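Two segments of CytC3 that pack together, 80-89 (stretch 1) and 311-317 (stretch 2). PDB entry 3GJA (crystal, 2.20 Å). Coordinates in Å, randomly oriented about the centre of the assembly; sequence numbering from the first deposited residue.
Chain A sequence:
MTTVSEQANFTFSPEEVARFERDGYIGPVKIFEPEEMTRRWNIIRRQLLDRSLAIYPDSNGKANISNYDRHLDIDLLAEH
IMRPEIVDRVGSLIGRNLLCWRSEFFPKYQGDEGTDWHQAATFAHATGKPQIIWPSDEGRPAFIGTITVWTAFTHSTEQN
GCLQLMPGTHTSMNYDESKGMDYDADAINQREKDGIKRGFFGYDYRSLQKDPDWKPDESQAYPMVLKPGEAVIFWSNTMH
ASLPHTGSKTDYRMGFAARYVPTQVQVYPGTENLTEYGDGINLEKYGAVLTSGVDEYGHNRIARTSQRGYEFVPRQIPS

Stretch 1 (80-89) HIMRPEIVDR
Stretch 2, residues 311-317: EFVPRQI

Stretch 1 is mostly helical. One helix comes in from earlier in the chain, and a second runs from P84 through D88 and onward. R83 lies between them as N-cap, with phi/psi -48/127. Its carbonyl O accepts from I86 N (2.8 Å) and V87 N (2.7 Å); D88 N to P84 O (2.8 Å) continues the turn. Stretch 2 has no regular helix or strand and is extended, with psi between 103 and 146 from E311 to Q316. The two stretches run in the same direction. CA of M82 is 7.6 Å from CA of F312, CA of P84 is 7.9 Å from CA of R315, and CA of D88 is 8.4 Å from CA of I317. The contact buries 366 Å², both sides summed.

The polar tie is a two-pronged salt bridge. R315 points toward the helix with chi1 to chi3 all t and chi4 80°, so its guanidinium reaches D88 (chi1 m, chi2 -18°). R315 NE donates to D88 OD1 at 2.7 Å and 168°. R315 NH2 donates to D88 OD2 at 2.7 Å, less straight at 132°. The carboxylate meets the guanidinium at its edge, where the N-H groups lie. P84 CB covers one face, 3.6 Å from R315 CZ; a proline ring offers apolar surface there without competing for those donors. Exposed I317 (chi1 p) sets CG2 3.8 Å from D88 OD1.

The apolar contact centres on F312 (chi1 m, chi2 -68°), which is buried. M82, with chi1 to chi3 all m, places CG at the ring edge, 3.6 Å from F312 CD1. Its SD is 5.1 Å from the F312 ring centroid, in an oblique approach. M82 CE continues to V313 O at 3.4 Å. The flexible thioether thus follows both ring and backbone. I81 (chi1 p, chi2 95°) brings CD1 to 4.0 Å from F312 CE1.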

ATOM      1  N   HIS A  80      11.721   0.091  -2.536  1.00 34.90           N
ATOM      2  CA  HIS A  80      10.786  -0.802  -1.857  1.00 33.38           C
ATOM      3  C   HIS A  80       9.571  -1.133  -2.716  1.00 33.06           C
ATOM      4  O   HIS A  80       9.227  -2.299  -2.875  1.00 33.08           O
ATOM      5  CB  HIS A  80      10.317  -0.191  -0.529  1.00 33.95           C
ATOM      6  CG  HIS A  80       9.701  -1.189   0.406  1.00 34.29           C
ATOM      7  ND1 HIS A  80      10.450  -1.949   1.279  1.00 35.43           N
ATOM      8  CD2 HIS A  80       8.417  -1.592   0.563  1.00 35.51           C
ATOM      9  CE1 HIS A  80       9.654  -2.779   1.930  1.00 35.10           C
ATOM     10  NE2 HIS A  80       8.415  -2.583   1.515  1.00 35.22           N
ATOM     11  N   ILE A  81       8.922  -0.120  -3.287  1.00 34.46           N
ATOM     12  CA  ILE A  81       7.731  -0.385  -4.096  1.00 35.39           C
ATOM     13  C   ILE A  81       8.034  -1.098  -5.417  1.00 37.30           C
ATOM     14  O   ILE A  81       7.137  -1.676  -6.033  1.00 37.54           O
ATOM     15  CB  ILE A  81       6.910   0.926  -4.357  1.00 35.61           C
ATOM     16  CG1 ILE A  81       7.743   1.957  -5.122  1.00 36.95           C
ATOM     17  CG2 ILE A  81       6.458   1.526  -3.030  1.00 32.11           C
ATOM     18  CD1 ILE A  81       7.530   1.924  -6.621  1.00 38.51           C
ATOM     19  N   MET A  82       9.304  -1.082  -5.824  1.00 37.53           N
ATOM     20  CA  MET A  82       9.749  -1.734  -7.060  1.00 38.30           C
ATOM     21  C   MET A  82      10.214  -3.177  -6.831  1.00 38.90           C
ATOM     22  O   MET A  82      10.405  -3.936  -7.779  1.00 37.66           O
ATOM     23  CB  MET A  82      10.912  -0.943  -7.684  1.00 36.81           C
ATOM     24  CG  MET A  82      10.531   0.395  -8.316  1.00 36.17           C
ATOM     25  SD  MET A  82       9.332   0.189  -9.665  1.00 39.91           S
ATOM     26  CE  MET A  82      10.410  -0.286 -11.043  1.00 38.42           C
ATOM     27  N   ARG A  83      10.407  -3.546  -5.571  1.00 40.02           N
ATOM     28  CA  ARG A  83      10.888  -4.878  -5.218  1.00 40.04           C
ATOM     29  C   ARG A  83      10.214  -6.078  -5.879  1.00 41.11           C
ATOM     30  O   ARG A  83       8.992  -6.225  -5.843  1.00 40.65           O
ATOM     31  CB  ARG A  83      10.847  -5.047  -3.698  1.00 42.51           C
ATOM     32  CG  ARG A  83      12.114  -4.588  -3.024  1.00 44.08           C
ATOM     33  CD  ARG A  83      13.186  -5.636  -3.227  1.00 47.00           C
ATOM     34  NE  ARG A  83      14.520  -5.071  -3.140  1.00 48.48           N
ATOM     35  CZ  ARG A  83      15.623  -5.791  -2.975  1.00 48.19           C
ATOM     36  NH1 ARG A  83      15.547  -7.114  -2.876  1.00 46.68           N
ATOM     37  NH2 ARG A  83      16.800  -5.185  -2.901  1.00 48.99           N
ATOM     38  N   PRO A  84      11.018  -6.957  -6.504  1.00 40.46           N
ATOM     39  CA  PRO A  84      10.503  -8.156  -7.172  1.00 40.23           C
ATOM     40  C   PRO A  84       9.698  -8.995  -6.183  1.00 40.54           C
ATOM     41  O   PRO A  84       8.669  -9.583  -6.536  1.00 39.42           O
ATOM     42  CB  PRO A  84      11.775  -8.870  -7.620  1.00 40.36           C
ATOM     43  CG  PRO A  84      12.704  -7.733  -7.901  1.00 38.60           C
ATOM     44  CD  PRO A  84      12.468  -6.814  -6.730  1.00 38.31           C
ATOM     45  N   GLU A  85      10.181  -9.047  -4.943  1.00 39.40           N
ATOM     46  CA  GLU A  85       9.516  -9.802  -3.888  1.00 38.97           C
ATOM     47  C   GLU A  85       8.089  -9.298  -3.681  1.00 38.70           C
ATOM     48  O   GLU A  85       7.224 -10.031  -3.197  1.00 38.39           O
ATOM     49  CB  GLU A  85      10.312  -9.711  -2.583  1.00 38.69           C
ATOM     50  CG  GLU A  85      11.697 -10.341  -2.678  1.00 41.51           C
ATOM     51  CD  GLU A  85      12.770  -9.380  -3.175  1.00 41.51           C
ATOM     52  OE1 GLU A  85      12.454  -8.434  -3.925  1.00 40.12           O
ATOM     53  OE2 GLU A  85      13.944  -9.581  -2.817  1.00 44.85           O
ATOM     54  N   ILE A  86       7.840  -8.045  -4.046  1.00 37.78           N
ATOM     55  CA  ILE A  86       6.499  -7.497  -3.928  1.00 37.45           C
ATOM     56  C   ILE A  86       5.787  -7.558  -5.276  1.00 38.09           C
ATOM     57  O   ILE A  86       4.721  -8.164  -5.400  1.00 38.71           O
ATOM     58  CB  ILE A  86       6.514  -6.032  -3.444  1.00 34.73           C
ATOM     59  CG1 ILE A  86       6.926  -5.968  -1.972  1.00 35.66           C
ATOM     60  CG2 ILE A  86       5.131  -5.411  -3.612  1.00 34.07           C
ATOM     61  CD1 ILE A  86       6.995  -4.548  -1.412  1.00 32.16           C
ATOM     62  N   VAL A  87       6.397  -6.936  -6.281  1.00 37.80           N
ATOM     63  CA  VAL A  87       5.843  -6.872  -7.629  1.00 38.34           C
ATOM     64  C   VAL A  87       5.514  -8.217  -8.280  1.00 39.12           C
ATOM     65  O   VAL A  87       4.450  -8.369  -8.877  1.00 38.52           O
ATOM     66  CB  VAL A  87       6.782  -6.065  -8.549  1.00 39.77           C
ATOM     67  CG1 VAL A  87       6.315  -6.158  -9.991  1.00 40.50           C
ATOM     68  CG2 VAL A  87       6.808  -4.613  -8.097  1.00 38.31           C
ATOM     69  N   ASP A  88       6.406  -9.195  -8.184  1.00 39.25           N
ATOM     70  CA  ASP A  88       6.101 -10.490  -8.786  1.00 41.43           C
ATOM     71  C   ASP A  88       4.878 -11.116  -8.119  1.00 41.47           C
ATOM     72  O   ASP A  88       4.072 -11.776  -8.776  1.00 41.06           O
ATOM     73  CB  ASP A  88       7.278 -11.466  -8.667  1.00 43.92           C
ATOM     74  CG  ASP A  88       8.484 -11.043  -9.487  1.00 44.16           C
ATOM     75  OD1 ASP A  88       8.328 -10.212 -10.405  1.00 42.89           O
ATOM     76  OD2 ASP A  88       9.587 -11.562  -9.210  1.00 45.39           O
ATOM     77  N   ARG A  89       4.741 -10.916  -6.811  1.00 42.34           N
ATOM     78  CA  ARG A  89       3.609 -11.491  -6.095  1.00 41.90           C
ATOM     79  C   ARG A  89       2.307 -10.766  -6.404  1.00 41.02           C
ATOM     80  O   ARG A  89       1.286 -11.407  -6.644  1.00 40.95           O
ATOM     81  CB  ARG A  89       3.886 -11.523  -4.587  1.00 42.92           C
ATOM     82  CG  ARG A  89       4.814 -12.674  -4.195  1.00 45.96           C
ATOM     83  CD  ARG A  89       4.972 -12.844  -2.695  1.00 44.71           C
ATOM     84  NE  ARG A  89       6.268 -12.363  -2.246  1.00 49.64           N
ATOM     85  CZ  ARG A  89       7.178 -13.103  -1.619  1.00 46.51           C
ATOM     86  NH1 ARG A  89       6.948 -14.376  -1.351  1.00 46.51           N
ATOM     87  NH2 ARG A  89       8.329 -12.561  -1.268  1.00 48.24           N
ATOM     88  N   GLU A 311      15.366   6.325 -11.055  1.00 43.29           N
ATOM     89  CA  GLU A 311      14.665   5.883 -12.249  1.00 43.85           C
ATOM     90  C   GLU A 311      13.864   4.617 -12.014  1.00 41.67           C
ATOM     91  O   GLU A 311      14.394   3.629 -11.513  1.00 39.74           O
ATOM     92  CB  GLU A 311      15.683   5.648 -13.364  1.00 48.20           C
ATOM     93  CG  GLU A 311      15.093   5.442 -14.739  1.00 54.99           C
ATOM     94  CD  GLU A 311      14.286   6.637 -15.204  1.00 60.26           C
ATOM     95  OE1 GLU A 311      14.761   7.784 -15.031  1.00 61.24           O
ATOM     96  OE2 GLU A 311      13.181   6.424 -15.751  1.00 62.54           O
ATOM     97  N   PHE A 312      12.585   4.649 -12.381  1.00 39.91           N
ATOM     98  CA  PHE A 312      11.712   3.487 -12.226  1.00 38.83           C
ATOM     99  C   PHE A 312      11.678   2.729 -13.546  1.00 40.31           C
ATOM    100  O   PHE A 312      11.004   3.145 -14.491  1.00 41.98           O
ATOM    101  CB  PHE A 312      10.291   3.918 -11.865  1.00 37.51           C
ATOM    102  CG  PHE A 312      10.171   4.575 -10.519  1.00 37.44           C
ATOM    103  CD1 PHE A 312      10.369   3.841  -9.349  1.00 37.17           C
ATOM    104  CD2 PHE A 312       9.856   5.925 -10.420  1.00 34.55           C
ATOM    105  CE1 PHE A 312      10.256   4.446  -8.096  1.00 35.50           C
ATOM    106  CE2 PHE A 312       9.741   6.540  -9.175  1.00 36.98           C
ATOM    107  CZ  PHE A 312       9.941   5.798  -8.009  1.00 35.17           C
ATOM    108  N   VAL A 313      12.404   1.620 -13.616  1.00 39.28           N
ATOM    109  CA  VAL A 313      12.441   0.830 -14.835  1.00 39.11           C
ATOM    110  C   VAL A 313      11.560  -0.398 -14.668  1.00 38.79           C
ATOM    111  O   VAL A 313      11.873  -1.295 -13.890  1.00 41.52           O
ATOM    112  CB  VAL A 313      13.895   0.415 -15.181  1.00 38.80           C
ATOM    113  CG1 VAL A 313      13.945  -0.235 -16.557  1.00 38.14           C
ATOM    114  CG2 VAL A 313      14.796   1.641 -15.151  1.00 35.26           C
ATOM    115  N   PRO A 314      10.440  -0.452 -15.401  1.00 38.47           N
ATOM    116  CA  PRO A 314       9.510  -1.580 -15.320  1.00 38.13           C
ATOM    117  C   PRO A 314      10.182  -2.937 -15.422  1.00 40.04           C
ATOM    118  O   PRO A 314      10.975  -3.183 -16.325  1.00 41.88           O
ATOM    119  CB  PRO A 314       8.548  -1.318 -16.475  1.00 37.27           C
ATOM    120  CG  PRO A 314       8.524   0.169 -16.554  1.00 36.64           C
ATOM    121  CD  PRO A 314       9.980   0.537 -16.393  1.00 37.54           C
ATOM    122  N   ARG A 315       9.854  -3.815 -14.486  1.00 40.52           N
ATOM    123  CA  ARG A 315      10.400  -5.161 -14.453  1.00 40.91           C
ATOM    124  C   ARG A 315       9.655  -6.066 -15.441  1.00 42.16           C
ATOM    125  O   ARG A 315       8.457  -5.909 -15.654  1.00 42.19           O
ATOM    126  CB  ARG A 315      10.274  -5.713 -13.033  1.00 39.69           C
ATOM    127  CG  ARG A 315      10.600  -7.184 -12.857  1.00 39.42           C
ATOM    128  CD  ARG A 315      10.497  -7.551 -11.374  1.00 38.91           C
ATOM    129  NE  ARG A 315      10.581  -8.988 -11.135  1.00 38.03           N
ATOM    130  CZ  ARG A 315      11.711  -9.685 -11.102  1.00 38.20           C
ATOM    131  NH1 ARG A 315      12.878  -9.083 -11.290  1.00 38.34           N
ATOM    132  NH2 ARG A 315      11.668 -10.993 -10.882  1.00 38.22           N
ATOM    133  N   GLN A 316      10.373  -7.009 -16.039  1.00 43.51           N
ATOM    134  CA  GLN A 316       9.774  -7.939 -16.984  1.00 45.61           C
ATOM    135  C   GLN A 316      10.227  -9.348 -16.618  1.00 48.99           C
ATOM    136  O   GLN A 316      11.396  -9.562 -16.295  1.00 50.23           O
ATOM    137  CB  GLN A 316      10.226  -7.633 -18.422  1.00 44.33           C
ATOM    138  CG  GLN A 316      10.091  -6.180 -18.878  1.00 42.86           C
ATOM    139  CD  GLN A 316       8.661  -5.676 -18.831  1.00 43.15           C
ATOM    140  OE1 GLN A 316       7.714  -6.456 -18.928  1.00 43.47           O
ATOM    141  NE2 GLN A 316       8.498  -4.364 -18.694  1.00 41.63           N
ATOM    142  N   ILE A 317       9.302 -10.302 -16.662  1.00 52.38           N
ATOM    143  CA  ILE A 317       9.621 -11.698 -16.367  1.00 56.26           C
ATOM    144  C   ILE A 317       9.186 -12.609 -17.532  1.00 58.52           C
ATOM    145  O   ILE A 317       8.620 -12.076 -18.519  1.00 57.93           O
ATOM    146  CB  ILE A 317       8.927 -12.178 -15.067  1.00 57.01           C
ATOM    147  CG1 ILE A 317       7.415 -11.981 -15.178  1.00 56.73           C
ATOM    148  CG2 ILE A 317       9.481 -11.423 -13.867  1.00 56.48           C
ATOM    149  CD1 ILE A 317       6.664 -12.377 -13.926  1.00 58.75           C
TER